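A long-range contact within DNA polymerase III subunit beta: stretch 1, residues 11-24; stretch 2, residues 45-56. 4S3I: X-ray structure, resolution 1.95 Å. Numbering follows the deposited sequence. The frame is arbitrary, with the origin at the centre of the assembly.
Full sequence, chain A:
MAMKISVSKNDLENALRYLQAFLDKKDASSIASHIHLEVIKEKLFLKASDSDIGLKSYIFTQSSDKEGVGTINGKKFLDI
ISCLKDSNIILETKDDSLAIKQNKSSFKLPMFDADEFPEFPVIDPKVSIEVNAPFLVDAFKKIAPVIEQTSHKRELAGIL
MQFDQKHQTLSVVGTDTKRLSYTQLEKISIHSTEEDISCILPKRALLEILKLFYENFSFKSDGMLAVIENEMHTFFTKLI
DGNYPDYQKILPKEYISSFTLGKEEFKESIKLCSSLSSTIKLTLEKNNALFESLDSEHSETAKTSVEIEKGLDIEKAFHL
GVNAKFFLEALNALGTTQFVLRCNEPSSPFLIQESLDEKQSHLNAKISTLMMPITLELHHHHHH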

ATOM      1  N   ASP A  11       2.716 -10.116 -23.452  1.00 32.74           N
ATOM      2  CA  ASP A  11       2.733 -11.543 -23.145  1.00 30.38           C
ATOM      3  C   ASP A  11       3.918 -11.852 -22.236  1.00 29.98           C
ATOM      4  O   ASP A  11       3.795 -12.541 -21.222  1.00 29.61           O
ATOM      5  CB  ASP A  11       2.893 -12.367 -24.422  1.00 36.33           C
ATOM      6  CG  ASP A  11       1.671 -12.321 -25.325  1.00 45.38           C
ATOM      7  OD1 ASP A  11       0.592 -11.908 -24.857  1.00 38.98           O
ATOM      8  OD2 ASP A  11       1.807 -12.728 -26.504  1.00 49.46           O
ATOM      9  N   LEU A  12       5.073 -11.328 -22.614  1.00 30.14           N
ATOM     10  CA  LEU A  12       6.298 -11.582 -21.860  1.00 29.90           C
ATOM     11  C   LEU A  12       6.171 -11.002 -20.448  1.00 29.43           C
ATOM     12  O   LEU A  12       6.415 -11.697 -19.454  1.00 29.16           O
ATOM     13  CB  LEU A  12       7.502 -10.992 -22.597  1.00 30.23           C
ATOM     14  CG  LEU A  12       8.864 -11.093 -21.914  1.00 30.12           C
ATOM     15  CD1 LEU A  12       9.247 -12.556 -21.679  1.00 30.12           C
ATOM     16  CD2 LEU A  12       9.925 -10.394 -22.757  1.00 30.50           C
ATOM     17  N   GLU A  13       5.758  -9.741 -20.358  1.00 29.41           N
ATOM     18  CA  GLU A  13       5.643  -9.071 -19.061  1.00 29.06           C
ATOM     19  C   GLU A  13       4.704  -9.833 -18.127  1.00 28.68           C
ATOM     20  O   GLU A  13       5.044 -10.100 -16.971  1.00 28.40           O
ATOM     21  CB  GLU A  13       5.175  -7.621 -19.227  1.00 29.21           C
ATOM     22  CG  GLU A  13       4.954  -6.877 -17.898  1.00 33.80           C
ATOM     23  CD  GLU A  13       4.707  -5.376 -18.074  1.00 38.80           C
ATOM     24  OE1 GLU A  13       4.582  -4.668 -17.054  1.00 42.28           O
ATOM     25  OE2 GLU A  13       4.636  -4.902 -19.228  1.00 44.64           O
ATOM     26  N   ASN A  14       3.531 -10.199 -18.636  1.00 28.74           N
ATOM     27  CA  ASN A  14       2.594 -11.010 -17.867  1.00 33.58           C
ATOM     28  C   ASN A  14       3.207 -12.321 -17.376  1.00 28.48           C
ATOM     29  O   ASN A  14       3.070 -12.679 -16.202  1.00 29.34           O
ATOM     30  CB  ASN A  14       1.325 -11.291 -18.678  1.00 42.49           C
ATOM     31  CG  ASN A  14       0.407 -10.098 -18.741  1.00 58.89           C
ATOM     32  OD1 ASN A  14       0.330  -9.315 -17.791  1.00 66.85           O
ATOM     33  ND2 ASN A  14      -0.295  -9.940 -19.863  1.00 62.84           N
ATOM     34  N   ALA A  15       3.882 -13.037 -18.266  1.00 28.67           N
ATOM     35  CA  ALA A  15       4.523 -14.280 -17.861  1.00 28.70           C
ATOM     36  C   ALA A  15       5.551 -14.030 -16.749  1.00 28.51           C
ATOM     37  O   ALA A  15       5.608 -14.768 -15.763  1.00 28.39           O
ATOM     38  CB  ALA A  15       5.169 -14.986 -19.056  1.00 29.16           C
ATOM     39  N   LEU A  16       6.350 -12.979 -16.902  1.00 28.88           N
ATOM     40  CA  LEU A  16       7.370 -12.656 -15.903  1.00 28.51           C
ATOM     41  C   LEU A  16       6.758 -12.273 -14.557  1.00 28.17           C
ATOM     42  O   LEU A  16       7.308 -12.592 -13.492  1.00 28.15           O
ATOM     43  CB  LEU A  16       8.283 -11.545 -16.402  1.00 28.71           C
ATOM     44  CG  LEU A  16       9.163 -11.928 -17.582  1.00 29.09           C
ATOM     45  CD1 LEU A  16       9.987 -10.733 -18.024  1.00 29.30           C
ATOM     46  CD2 LEU A  16      10.067 -13.106 -17.231  1.00 29.46           C
ATOM     47  N   ARG A  17       5.617 -11.598 -14.598  1.00 27.97           N
ATOM     48  CA  ARG A  17       4.965 -11.208 -13.348  1.00 28.00           C
ATOM     49  C   ARG A  17       4.572 -12.421 -12.509  1.00 27.52           C
ATOM     50  O   ARG A  17       4.818 -12.456 -11.299  1.00 30.11           O
ATOM     51  CB  ARG A  17       3.768 -10.285 -13.604  1.00 30.88           C
ATOM     52  CG  ARG A  17       4.196  -8.857 -13.954  1.00 36.06           C
ATOM     53  CD  ARG A  17       3.055  -7.829 -13.888  1.00 39.92           C
ATOM     54  NE  ARG A  17       3.506  -6.542 -14.421  1.00 45.46           N
ATOM     55  CZ  ARG A  17       4.302  -5.691 -13.772  1.00 47.98           C
ATOM     56  NH1 ARG A  17       4.739  -5.972 -12.547  1.00 47.56           N
ATOM     57  NH2 ARG A  17       4.663  -4.556 -14.348  1.00 48.97           N
ATOM     58  N   TYR A  18       3.989 -13.422 -13.156  1.00 27.58           N
ATOM     59  CA  TYR A  18       3.600 -14.636 -12.456  1.00 27.53           C
ATOM     60  C   TYR A  18       4.786 -15.353 -11.859  1.00 31.70           C
ATOM     61  O   TYR A  18       4.670 -15.994 -10.817  1.00 28.52           O
ATOM     62  CB  TYR A  18       2.909 -15.592 -13.412  1.00 27.70           C
ATOM     63  CG  TYR A  18       1.498 -15.207 -13.767  1.00 34.30           C
ATOM     64  CD1 TYR A  18       0.541 -15.012 -12.779  1.00 35.87           C
ATOM     65  CD2 TYR A  18       1.112 -15.083 -15.096  1.00 35.94           C
ATOM     66  CE1 TYR A  18      -0.769 -14.681 -13.105  1.00 43.51           C
ATOM     67  CE2 TYR A  18      -0.187 -14.756 -15.435  1.00 41.72           C
ATOM     68  CZ  TYR A  18      -1.122 -14.555 -14.438  1.00 44.91           C
ATOM     69  OH  TYR A  18      -2.414 -14.233 -14.786  1.00 49.05           O
ATOM     70  N   LEU A  19       5.927 -15.262 -12.534  1.00 28.02           N
ATOM     71  CA  LEU A  19       7.093 -16.039 -12.145  1.00 28.35           C
ATOM     72  C   LEU A  19       7.857 -15.449 -10.964  1.00 28.38           C
ATOM     73  O   LEU A  19       8.668 -16.139 -10.346  1.00 28.70           O
ATOM     74  CB  LEU A  19       8.023 -16.215 -13.348  1.00 28.69           C
ATOM     75  CG  LEU A  19       7.509 -17.241 -14.358  1.00 28.89           C
ATOM     76  CD1 LEU A  19       8.255 -17.090 -15.675  1.00 29.19           C
ATOM     77  CD2 LEU A  19       7.692 -18.666 -13.821  1.00 29.18           C
ATOM     78  N   GLN A  20       7.595 -14.183 -10.645  1.00 28.13           N
ATOM     79  CA  GLN A  20       8.374 -13.496  -9.612  1.00 28.26           C
ATOM     80  C   GLN A  20       8.291 -14.218  -8.268  1.00 40.36           C
ATOM     81  O   GLN A  20       9.282 -14.315  -7.547  1.00 29.40           O
ATOM     82  CB  GLN A  20       7.926 -12.041  -9.480  1.00 28.60           C
ATOM     83  CG  GLN A  20       8.162 -11.225 -10.743  1.00 29.01           C
ATOM     84  CD  GLN A  20       9.631 -11.157 -11.117  1.00 31.80           C
ATOM     85  OE1 GLN A  20      10.449 -10.655 -10.340  1.00 29.73           O
ATOM     86  NE2 GLN A  20       9.981 -11.681 -12.296  1.00 28.65           N
ATOM     87  N   ALA A  21       7.118 -14.764  -7.954  1.00 28.07           N
ATOM     88  CA  ALA A  21       6.891 -15.359  -6.639  1.00 32.35           C
ATOM     89  C   ALA A  21       7.684 -16.634  -6.423  1.00 32.66           C
ATOM     90  O   ALA A  21       7.763 -17.143  -5.303  1.00 29.78           O
ATOM     91  CB  ALA A  21       5.410 -15.618  -6.418  1.00 37.85           C
ATOM     92  N   PHE A  22       8.268 -17.161  -7.496  1.00 31.76           N
ATOM     93  CA  PHE A  22       8.975 -18.434  -7.424  1.00 29.39           C
ATOM     94  C   PHE A  22      10.483 -18.257  -7.475  1.00 33.06           C
ATOM     95  O   PHE A  22      11.215 -19.226  -7.645  1.00 32.33           O
ATOM     96  CB  PHE A  22       8.526 -19.359  -8.554  1.00 29.42           C
ATOM     97  CG  PHE A  22       7.056 -19.649  -8.536  1.00 32.75           C
ATOM     98  CD1 PHE A  22       6.576 -20.828  -7.972  1.00 34.44           C
ATOM     99  CD2 PHE A  22       6.147 -18.740  -9.059  1.00 28.55           C
ATOM    100  CE1 PHE A  22       5.205 -21.095  -7.942  1.00 33.23           C
ATOM    101  CE2 PHE A  22       4.771 -19.003  -9.028  1.00 30.57           C
ATOM    102  CZ  PHE A  22       4.308 -20.179  -8.467  1.00 28.48           C
ATOM    103  N   LEU A  23      10.935 -17.018  -7.324  1.00 35.53           N
ATOM    104  CA  LEU A  23      12.362 -16.713  -7.329  1.00 33.06           C
ATOM    105  C   LEU A  23      12.802 -16.266  -5.948  1.00 33.08           C
ATOM    106  O   LEU A  23      12.066 -15.555  -5.255  1.00 30.24           O
ATOM    107  CB  LEU A  23      12.652 -15.582  -8.311  1.00 33.09           C
ATOM    108  CG  LEU A  23      12.208 -15.826  -9.744  1.00 33.83           C
ATOM    109  CD1 LEU A  23      12.322 -14.549 -10.542  1.00 34.92           C
ATOM    110  CD2 LEU A  23      13.062 -16.906 -10.347  1.00 31.12           C
ATOM    111  N   ASP A  24      13.999 -16.669  -5.548  1.00 31.27           N
ATOM    112  CA  ASP A  24      14.622 -16.066  -4.390  1.00 31.70           C
ATOM    113  C   ASP A  24      15.407 -14.878  -4.925  1.00 32.51           C
ATOM    114  O   ASP A  24      16.487 -15.051  -5.494  1.00 32.19           O
ATOM    115  CB  ASP A  24      15.531 -17.078  -3.690  1.00 32.55           C
ATOM    116  CG  ASP A  24      14.747 -18.223  -3.069  1.00 39.77           C
ATOM    117  OD1 ASP A  24      13.593 -17.967  -2.653  1.00 40.86           O
ATOM    118  OD2 ASP A  24      15.269 -19.363  -3.002  1.00 37.74           O
ATOM    119  N   PHE A  45       9.206 -21.279 -23.325  1.00 32.28           N
ATOM    120  CA  PHE A  45       8.874 -21.733 -21.987  1.00 31.97           C
ATOM    121  C   PHE A  45       9.750 -21.007 -20.981  1.00 31.57           C
ATOM    122  O   PHE A  45      10.962 -20.877 -21.172  1.00 31.78           O
ATOM    123  CB  PHE A  45       9.106 -23.239 -21.860  1.00 32.52           C
ATOM    124  CG  PHE A  45       8.097 -24.072 -22.605  1.00 35.23           C
ATOM    125  CD1 PHE A  45       8.274 -24.356 -23.954  1.00 39.93           C
ATOM    126  CD2 PHE A  45       6.960 -24.557 -21.957  1.00 37.63           C
ATOM    127  CE1 PHE A  45       7.338 -25.132 -24.653  1.00 45.48           C
ATOM    128  CE2 PHE A  45       6.014 -25.328 -22.646  1.00 37.75           C
ATOM    129  CZ  PHE A  45       6.208 -25.613 -23.995  1.00 42.39           C
ATOM    130  N   LEU A  46       9.124 -20.553 -19.910  1.00 31.06           N
ATOM    131  CA  LEU A  46       9.816 -19.848 -18.849  1.00 30.73           C
ATOM    132  C   LEU A  46       9.495 -20.609 -17.571  1.00 38.75           C
ATOM    133  O   LEU A  46       8.324 -20.893 -17.290  1.00 35.19           O
ATOM    134  CB  LEU A  46       9.333 -18.396 -18.768  1.00 30.24           C
ATOM    135  CG  LEU A  46       9.352 -17.557 -20.052  1.00 30.43           C
ATOM    136  CD1 LEU A  46       8.054 -17.696 -20.820  1.00 32.43           C
ATOM    137  CD2 LEU A  46       9.602 -16.065 -19.757  1.00 30.04           C
ATOM    138  N   LYS A  47      10.517 -20.996 -16.815  1.00 30.88           N
ATOM    139  CA  LYS A  47      10.234 -21.705 -15.571  1.00 33.97           C
ATOM    140  C   LYS A  47      11.115 -21.288 -14.403  1.00 34.48           C
ATOM    141  O   LYS A  47      12.296 -20.983 -14.572  1.00 33.15           O
ATOM    142  CB  LYS A  47      10.250 -23.223 -15.762  1.00 34.91           C
ATOM    143  CG  LYS A  47      11.600 -23.836 -16.014  1.00 38.09           C
ATOM    144  CD  LYS A  47      11.482 -25.357 -15.938  1.00 49.16           C
ATOM    145  CE  LYS A  47      12.788 -26.057 -16.306  1.00 58.80           C
ATOM    146  NZ  LYS A  47      13.032 -26.083 -17.777  1.00 60.63           N
ATOM    147  N   ALA A  48      10.504 -21.258 -13.223  1.00 30.63           N
ATOM    148  CA  ALA A  48      11.193 -20.941 -11.977  1.00 30.70           C
ATOM    149  C   ALA A  48      10.745 -21.954 -10.934  1.00 33.55           C
ATOM    150  O   ALA A  48       9.550 -22.056 -10.635  1.00 31.01           O
ATOM    151  CB  ALA A  48      10.848 -19.541 -11.534  1.00 30.15           C
ATOM    152  N   SER A  49      11.692 -22.706 -10.385  1.00 31.55           N
ATOM    153  CA  SER A  49      11.354 -23.769  -9.446  1.00 39.86           C
ATOM    154  C   SER A  49      12.507 -24.086  -8.504  1.00 47.60           C
ATOM    155  O   SER A  49      13.666 -23.759  -8.782  1.00 48.35           O
ATOM    156  CB  SER A  49      10.962 -25.040 -10.205  1.00 41.30           C
ATOM    157  OG  SER A  49      12.089 -25.674 -10.787  1.00 43.25           O
ATOM    158  N   ASP A  50      12.178 -24.723  -7.386  1.00 42.99           N
ATOM    159  CA  ASP A  50      13.184 -25.346  -6.540  1.00 41.70           C
ATOM    160  C   ASP A  50      12.662 -26.715  -6.136  1.00 43.04           C
ATOM    161  O   ASP A  50      11.712 -27.215  -6.738  1.00 47.32           O
ATOM    162  CB  ASP A  50      13.526 -24.479  -5.317  1.00 46.56           C
ATOM    163  CG  ASP A  50      12.300 -24.072  -4.508  1.00 54.27           C
ATOM    164  OD1 ASP A  50      11.427 -24.929  -4.246  1.00 52.43           O
ATOM    165  OD2 ASP A  50      12.212 -22.882  -4.125  1.00 54.98           O
ATOM    166  N   SER A  51      13.263 -27.314  -5.118  1.00 41.55           N
ATOM    167  CA  SER A  51      12.824 -28.621  -4.634  1.00 52.73           C
ATOM    168  C   SER A  51      11.380 -28.602  -4.107  1.00 53.78           C
ATOM    169  O   SER A  51      10.685 -29.618  -4.143  1.00 56.64           O
ATOM    170  CB  SER A  51      13.770 -29.120  -3.535  1.00 56.91           C
ATOM    171  OG  SER A  51      13.766 -28.224  -2.430  1.00 60.34           O
ATOM    172  N   ASP A  52      10.929 -27.444  -3.633  1.00 45.89           N
ATOM    173  CA  ASP A  52       9.675 -27.360  -2.889  1.00 47.46           C
ATOM    174  C   ASP A  52       8.465 -26.920  -3.721  1.00 44.19           C
ATOM    175  O   ASP A  52       7.330 -27.316  -3.444  1.00 39.34           O
ATOM    176  CB  ASP A  52       9.844 -26.398  -1.705  1.00 61.86           C
ATOM    177  CG  ASP A  52      10.960 -26.811  -0.757  1.00 72.61           C
ATOM    178  OD1 ASP A  52      11.902 -27.508  -1.189  1.00 74.42           O
ATOM    179  OD2 ASP A  52      10.892 -26.421   0.429  1.00 76.73           O
ATOM    180  N   ILE A  53       8.704 -26.090  -4.731  1.00 32.49           N
ATOM    181  CA  ILE A  53       7.611 -25.468  -5.470  1.00 31.67           C
ATOM    182  C   ILE A  53       8.128 -24.920  -6.794  1.00 31.46           C
ATOM    183  O   ILE A  53       9.329 -24.651  -6.929  1.00 31.76           O
ATOM    184  CB  ILE A  53       6.981 -24.324  -4.639  1.00 37.58           C
ATOM    185  CG1 ILE A  53       5.665 -23.854  -5.247  1.00 30.29           C
ATOM    186  CG2 ILE A  53       7.948 -23.147  -4.505  1.00 40.97           C
ATOM    187  CD1 ILE A  53       4.884 -22.946  -4.326  1.00 29.76           C
ATOM    188  N   GLY A  54       7.239 -24.749  -7.771  1.00 31.02           N
ATOM    189  CA  GLY A  54       7.666 -24.258  -9.064  1.00 30.89           C
ATOM    190  C   GLY A  54       6.552 -23.994 -10.048  1.00 30.45           C
ATOM    191  O   GLY A  54       5.436 -24.517  -9.914  1.00 30.38           O
ATOM    192  N   LEU A  55       6.861 -23.167 -11.036  1.00 30.23           N
ATOM    193  CA  LEU A  55       5.917 -22.785 -12.072  1.00 29.92           C
ATOM    194  C   LEU A  55       6.618 -22.881 -13.418  1.00 38.91           C
ATOM    195  O   LEU A  55       7.741 -22.385 -13.579  1.00 31.82           O
ATOM    196  CB  LEU A  55       5.441 -21.352 -11.863  1.00 29.29           C
ATOM    197  CG  LEU A  55       4.530 -20.825 -12.976  1.00 29.06           C
ATOM    198  CD1 LEU A  55       3.236 -21.646 -13.037  1.00 29.12           C
ATOM    199  CD2 LEU A  55       4.237 -19.340 -12.772  1.00 28.55           C
ATOM    200  N   LYS A  56       5.960 -23.521 -14.381  1.00 30.48           N
ATOM    201  CA  LYS A  56       6.438 -23.542 -15.759  1.00 30.79           C
ATOM    202  C   LYS A  56       5.333 -22.987 -16.653  1.00 30.57           C
ATOM    203  O   LYS A  56       4.194 -23.464 -16.617  1.00 31.60           O
ATOM    204  CB  LYS A  56       6.807 -24.971 -16.170  1.00 31.54           C
ATOM    205  CG  LYS A  56       7.157 -25.153 -17.639  1.00 39.67           C
ATOM    206  CD  LYS A  56       7.488 -26.623 -17.909  1.00 50.36           C
ATOM    207  CE  LYS A  56       8.013 -26.846 -19.322  1.00 56.79           C
ATOM    208  NZ  LYS A  56       8.511 -28.245 -19.504  1.00 61.48           N
TER

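This is an apolar packing contact, in which a helix and the turn after it lie against one side of a β-hairpin with no hydrogen bond between them. The helix runs nearly parallel to strand 45-49, at 13°, with the axes 9.2 Å apart at closest approach. Together the stretches bury 557 Å². L46, L19, A48, F22 and L55 are buried, where their apolar side chains suit a site with no polar partner across the contact.

In the strands, the CA-to-CB bonds of L46, A48, I53 and L55 point toward stretch 1, while those of K47 and K56 point away. Backbone hydrogen bonds from A48 N to L55 O (3.0 Å) and from L55 N to A48 O (2.9 Å) hold the two strands together.

L46 meets the helix through several residues: its CD2 lies 4.0 Å from L12 CD1 and 3.9 Å from L16 CD2. L19 reaches both strands, with CD1 3.5 Å from L46 CB and CD2 3.7 Å from L55 CD2.

F22 has the largest covered area. L55 CB sits over one face of its ring, 3.7 Å from the ring centroid, a CH-pi contact. I53 CG1 lies at the ring edge, 3.9 Å from F22 CE1. A48 CB lies 3.8 Å from F22 CB, 4.0 Å from L19 CD2 and 3.6 Å from L23 CD2, so this methyl is closely packed.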